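Local coordinates for conserved hypothetical protein (Chlorobium tepidum TLS, PDB 1T6S) that takes part in chromosome partitioning as segregation and condensation protein B, probably as a subunit of the SMC-ScpAB complex that condenses and segregates bacterial DNA, at residues E98-V102 with I114-R118; Q107-K111 with P147-T152. Residues are numbered along the deposited sequence.

Contact 1: E98-V102 with I114-R118; sequences EVLAV and IQQIR
Arg118 lays its guanidinium beside Val99, whose CG2 sits over one face of the group, 3.3 Å from Arg118 NH1. Both segments are helical (Val102 N to Glu98 O 2.9 Å, Arg118 N to Ile114 O 3.0 Å). Their axes pass 10.6 Å apart with N-to-C directions at 111°, a steep crossing; the closest CA pair is Val102 and Ile114, 6.7 Å apart. Val102 (chi1 t) points at the partner helix: its CG1 lies 4.1 Å from Ile114 CG1 and 4.0 Å from Ile117 CD1, while its CG2 rests 3.9 Å from Arg118 CG. Deeper in, Val99 CG1 meets Ile114 CG2 at 4.3 Å, and Val99 also packs on Ile126 and Leu129 of helix 125-131, the third helix of this winged helix-turn-helix domain. Arg118 (chi1 m, chi2 t, chi3 p) reaches along segment 98-102 toward its N-terminal end, bringing NH2 to 3.6 Å from OE2 of Glu98 (m, t) in a salt bridge; it also touches Asp123 in the loop after its helix. Arg118 thus does double duty in the 308 Å² buried here: its aliphatic part and guanidinium face join the apolar patch, while its edge meets the more peripheral Glu98.

Contact 2: Q107-K111 with P147-T152; sequences QPVTK and PLQYGT. With NO3 (nitrate ion), chain N; NO3 (nitrate ion), chain C.
A cis peptide bond precedes Pro108, where the chain leaves helix 87-106 and enters the short, weakly bonded strand 109-110, outermost in this chain's three-stranded sheet. Gln107 is already non-helical (phi/psi -51/142), Val109 extended (-136/145); strand 148-152 runs antiparallel opposite. Val109 and Tyr150 form a hydrogen-bonded pair, CA atoms 5.3 Å apart: Val109 N to Tyr150 O is 3.2 Å, and Tyr150 N to Val109 O is 2.7 Å. Gln107 (chi1 p, chi2 t) continues the ladder with its amide: OE1 accepts from Thr152 N at 3.0 Å, and NE2 donates to Thr152 OG1 at 3.1 Å and also to Ala104 O of helix 87-106. Gly151 fits: its CA is 3.2 Å from Gln107 OE1, and a CB would clash there. Water bridges Pro108 O (2.8 Å) to Gln149 NE2 (2.7 Å), and another joins Lys111 N (2.9 Å) to Leu148 O (2.7 Å). Lys111 NZ bonds O1 of nitrate C and Gln107 NE2, weakly, O2 of nitrate N, each at 2.9 Å; both ions probably come from the crystallisation liquor. Thr110 (chi1 p) is the N-cap of helix 111-118, its OG1 bonded to Glu113 N, while its CG2 lies 3.8 Å from Pro147 CG. In this wing sheet, strand 148-152 runs between 109-110 and 135-140; Tyr150 packs on Ile126 and Leu130 of helix 125-131, and Thr152 on Leu100 and Ala104 of helix 87-106.

Contacts 1 and 2 share a chain path: helix 87-106 leads into strand 109-110 and then helix 111-118, so the short strand of contact 2 links the two helices that cross in contact 1. Their centres are about 10 Å apart and they touch directly, Ile114 CG1 lying 3.8 Å from Val109 CG1 and Leu100 CD2 4.0 Å from Thr152 CG2. Contact 2 is the more buried, with six of eleven touching residues buried against two of six. Contact 1 is a small apolar patch that Arg118 joins while pairing with peripheral Glu98, whereas contact 2 relies on backbone and side-chain amide hydrogen bonds, with two bridging waters. Each also reaches the second subunit, Leu100 packing on its Leu97 and Leu148 on its Ile64.

Contact 1: E98-V102 with I114-R118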
loop_
_atom_site.group_PDB
_atom_site.type_symbol
_atom_site.label_atom_id
_atom_site.label_comp_id
_atom_site.label_asym_id
_atom_site.label_seq_id
_atom_site.Cartn_x
_atom_site.Cartn_y
_atom_site.Cartn_z
ATOM N N GLU A 98 -2.139 9.957 2.229
ATOM C CA GLU A 98 -1.919 10.968 3.279
ATOM C C GLU A 98 -2.603 10.580 4.600
ATOM O O GLU A 98 -2.004 10.686 5.666
ATOM C CB GLU A 98 -2.438 12.353 2.837
ATOM C CG GLU A 98 -1.571 13.062 1.801
ATOM C CD GLU A 98 -2.074 14.471 1.428
ATOM O OE1 GLU A 98 -1.378 15.170 0.656
ATOM O OE2 GLU A 98 -3.164 14.879 1.901
ATOM N N VAL A 99 -3.855 10.140 4.520
ATOM C CA VAL A 99 -4.558 9.745 5.726
ATOM C C VAL A 99 -3.831 8.518 6.331
ATOM O O VAL A 99 -3.575 8.464 7.537
ATOM C CB VAL A 99 -6.063 9.428 5.438
ATOM C CG1 VAL A 99 -6.729 8.807 6.674
ATOM C CG2 VAL A 99 -6.796 10.711 5.047
ATOM N N LEU A 100 -3.468 7.554 5.486
ATOM C CA LEU A 100 -2.742 6.369 5.938
ATOM C C LEU A 100 -1.460 6.773 6.658
ATOM O O LEU A 100 -1.083 6.185 7.673
ATOM C CB LEU A 100 -2.336 5.483 4.759
ATOM C CG LEU A 100 -2.623 3.994 4.930
ATOM C CD1 LEU A 100 -1.932 3.207 3.817
ATOM C CD2 LEU A 100 -2.192 3.519 6.289
ATOM N N ALA A 101 -0.777 7.765 6.097
ATOM C CA ALA A 101 0.464 8.282 6.649
ATOM C C ALA A 101 0.227 8.904 8.023
ATOM O O ALA A 101 1.020 8.702 8.937
ATOM C CB ALA A 101 1.058 9.340 5.692
ATOM N N VAL A 102 -0.859 9.668 8.155
ATOM C CA VAL A 102 -1.207 10.310 9.422
ATOM C C VAL A 102 -1.504 9.251 10.491
ATOM O O VAL A 102 -1.085 9.377 11.644
ATOM C CB VAL A 102 -2.429 11.259 9.262
ATOM C CG1 VAL A 102 -2.821 11.854 10.626
ATOM C CG2 VAL A 102 -2.081 12.402 8.290
ATOM N N ILE A 114 -7.355 13.477 12.893
ATOM C CA ILE A 114 -6.752 13.397 11.561
ATOM C C ILE A 114 -7.102 14.667 10.787
ATOM O O ILE A 114 -6.257 15.262 10.104
ATOM C CB ILE A 114 -7.276 12.160 10.777
ATOM C CG1 ILE A 114 -6.723 10.870 11.411
ATOM C CG2 ILE A 114 -6.865 12.273 9.289
ATOM C CD1 ILE A 114 -7.464 9.611 11.011
ATOM N N GLN A 115 -8.357 15.080 10.902
ATOM C CA GLN A 115 -8.818 16.294 10.232
ATOM C C GLN A 115 -7.991 17.513 10.665
ATOM O O GLN A 115 -7.520 18.284 9.821
ATOM C CB GLN A 115 -10.300 16.515 10.526
ATOM C CG GLN A 115 -10.858 17.790 9.937
ATOM C CD GLN A 115 -12.340 17.934 10.200
ATOM O OE1 GLN A 115 -12.791 17.859 11.350
ATOM N NE2 GLN A 115 -13.111 18.140 9.136
ATOM N N GLN A 116 -7.807 17.674 11.972
ATOM C CA GLN A 116 -7.027 18.788 12.517
ATOM C C GLN A 116 -5.607 18.837 11.926
ATOM O O GLN A 116 -5.138 19.887 11.486
ATOM C CB GLN A 116 -6.914 18.661 14.043
ATOM C CG GLN A 116 -8.236 18.704 14.787
ATOM C CD GLN A 116 -8.821 20.103 14.847
ATOM O OE1 GLN A 116 -10.012 20.284 15.139
ATOM N NE2 GLN A 116 -7.983 21.106 14.579
ATOM N N ILE A 117 -4.928 17.694 11.937
ATOM C CA ILE A 117 -3.570 17.579 11.421
ATOM C C ILE A 117 -3.471 17.896 9.918
ATOM O O ILE A 117 -2.553 18.595 9.488
ATOM C CB ILE A 117 -3.007 16.143 11.698
ATOM C CG1 ILE A 117 -2.877 15.920 13.212
ATOM C CG2 ILE A 117 -1.658 15.955 11.035
ATOM C CD1 ILE A 117 -2.788 14.468 13.621
ATOM N N ARG A 118 -4.421 17.389 9.140
ATOM C CA ARG A 118 -4.470 17.583 7.694
ATOM C C ARG A 118 -5.122 18.897 7.247
ATOM O O ARG A 118 -4.648 19.543 6.318
ATOM C CB ARG A 118 -5.268 16.454 7.034
ATOM C CG ARG A 118 -4.576 15.108 6.962
ATOM C CD ARG A 118 -5.455 14.108 6.227
ATOM N NE ARG A 118 -5.529 14.331 4.777
ATOM C CZ ARG A 118 -6.637 14.163 4.058
ATOM N NH1 ARG A 118 -7.761 13.797 4.659
ATOM N NH2 ARG A 118 -6.611 14.301 2.735
#

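Contact 2: Q107-K111 with P147-T152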
loop_
_atom_site.group_PDB
_atom_site.type_symbol
_atom_site.label_atom_id
_atom_site.label_comp_id
_atom_site.label_asym_id
_atom_site.label_seq_id
_atom_site.Cartn_x
_atom_site.Cartn_y
_atom_site.Cartn_z
ATOM N N GLN A 107 -1.147 7.262 15.314
ATOM C CA GLN A 107 -1.948 6.230 15.966
ATOM C C GLN A 107 -1.645 6.011 17.458
ATOM O O GLN A 107 -0.492 6.080 17.896
ATOM C CB GLN A 107 -1.802 4.899 15.215
ATOM C CG GLN A 107 -0.359 4.365 15.129
ATOM C CD GLN A 107 -0.255 3.097 14.291
ATOM O OE1 GLN A 107 -1.042 2.167 14.457
ATOM N NE2 GLN A 107 0.721 3.053 13.392
ATOM N N PRO A 108 -2.693 5.763 18.266
ATOM C CA PRO A 108 -4.104 5.683 17.867
ATOM C C PRO A 108 -4.653 7.098 17.689
ATOM O O PRO A 108 -4.438 7.963 18.536
ATOM C CB PRO A 108 -4.749 4.918 19.028
ATOM C CG PRO A 108 -3.911 5.293 20.192
ATOM C CD PRO A 108 -2.511 5.248 19.636
ATOM N N VAL A 109 -5.351 7.328 16.577
ATOM C CA VAL A 109 -5.892 8.651 16.264
ATOM C C VAL A 109 -7.330 8.601 15.754
ATOM O O VAL A 109 -7.721 7.660 15.061
ATOM C CB VAL A 109 -4.979 9.363 15.206
ATOM C CG1 VAL A 109 -5.016 8.612 13.883
ATOM C CG2 VAL A 109 -5.412 10.800 15.017
ATOM N N THR A 110 -8.108 9.622 16.114
ATOM C CA THR A 110 -9.513 9.737 15.710
ATOM C C THR A 110 -9.671 10.510 14.398
ATOM O O THR A 110 -8.744 11.175 13.944
ATOM C CB THR A 110 -10.331 10.529 16.747
ATOM O OG1 THR A 110 -9.938 11.907 16.697
ATOM C CG2 THR A 110 -10.090 9.998 18.157
ATOM N N LYS A 111 -10.869 10.441 13.819
ATOM C CA LYS A 111 -11.163 11.169 12.595
ATOM C C LYS A 111 -11.015 12.667 12.855
ATOM O O LYS A 111 -10.457 13.400 12.037
ATOM C CB LYS A 111 -12.592 10.899 12.120
ATOM C CG LYS A 111 -12.829 9.503 11.593
ATOM C CD LYS A 111 -14.187 9.388 10.905
ATOM C CE LYS A 111 -14.372 7.989 10.328
ATOM N NZ LYS A 111 -15.700 7.816 9.654
ATOM N N PRO A 147 -14.945 9.045 20.593
ATOM C CA PRO A 147 -14.774 8.642 19.191
ATOM C C PRO A 147 -13.762 7.516 18.997
ATOM O O PRO A 147 -12.818 7.377 19.765
ATOM C CB PRO A 147 -14.345 9.937 18.505
ATOM C CG PRO A 147 -13.588 10.670 19.617
ATOM C CD PRO A 147 -14.458 10.418 20.830
ATOM N N LEU A 148 -13.986 6.711 17.964
ATOM C CA LEU A 148 -13.114 5.592 17.631
ATOM C C LEU A 148 -11.731 6.092 17.241
ATOM O O LEU A 148 -11.601 7.144 16.597
ATOM C CB LEU A 148 -13.705 4.806 16.456
ATOM C CG LEU A 148 -15.058 4.125 16.706
ATOM C CD1 LEU A 148 -15.622 3.520 15.418
ATOM C CD2 LEU A 148 -14.846 3.045 17.754
ATOM N N GLN A 149 -10.708 5.340 17.647
ATOM C CA GLN A 149 -9.309 5.644 17.331
ATOM C C GLN A 149 -8.855 4.580 16.364
ATOM O O GLN A 149 -9.264 3.423 16.484
ATOM C CB GLN A 149 -8.438 5.559 18.583
ATOM C CG GLN A 149 -8.825 6.519 19.675
ATOM C CD GLN A 149 -8.038 6.261 20.932
ATOM O OE1 GLN A 149 -8.133 5.182 21.518
ATOM N NE2 GLN A 149 -7.243 7.239 21.346
ATOM N N TYR A 150 -8.009 4.952 15.411
ATOM C CA TYR A 150 -7.526 3.988 14.421
ATOM C C TYR A 150 -6.031 3.774 14.451
ATOM O O TYR A 150 -5.288 4.620 14.934
ATOM C CB TYR A 150 -7.942 4.413 13.014
ATOM C CG TYR A 150 -9.431 4.576 12.854
ATOM C CD1 TYR A 150 -10.066 5.776 13.171
ATOM C CD2 TYR A 150 -10.218 3.510 12.439
ATOM C CE1 TYR A 150 -11.460 5.899 13.079
ATOM C CE2 TYR A 150 -11.595 3.628 12.351
ATOM C CZ TYR A 150 -12.207 4.819 12.672
ATOM O OH TYR A 150 -13.576 4.902 12.593
ATOM N N GLY A 151 -5.605 2.627 13.933
ATOM C CA GLY A 151 -4.188 2.300 13.876
ATOM C C GLY A 151 -3.977 1.450 12.632
ATOM O O GLY A 151 -4.949 0.973 12.059
ATOM N N THR A 152 -2.730 1.270 12.203
ATOM C CA THR A 152 -2.448 0.461 11.024
ATOM C C THR A 152 -2.575 -1.024 11.395
ATOM O O THR A 152 -2.608 -1.365 12.575
ATOM C CB THR A 152 -1.020 0.756 10.460
ATOM O OG1 THR A 152 -0.065 0.691 11.524
ATOM C CG2 THR A 152 -0.970 2.151 9.808
HETATM N N NO3 N . 3.098 1.571 11.285
HETATM O O1 NO3 N . 4.338 1.553 11.159
HETATM O O2 NO3 N . 2.650 1.150 12.325
HETATM O O3 NO3 N . 2.437 2.005 10.361
HETATM N N NO3 C . -13.929 8.784 6.660
HETATM O O1 NO3 C . -14.631 9.413 7.487
HETATM O O2 NO3 C . -12.845 9.229 6.423
HETATM O O3 NO3 C . -14.397 7.790 6.173
HETATM O O HOH W 1 -6.401 9.399 19.892
HETATM O O HOH W 2 -13.017 8.750 14.926
#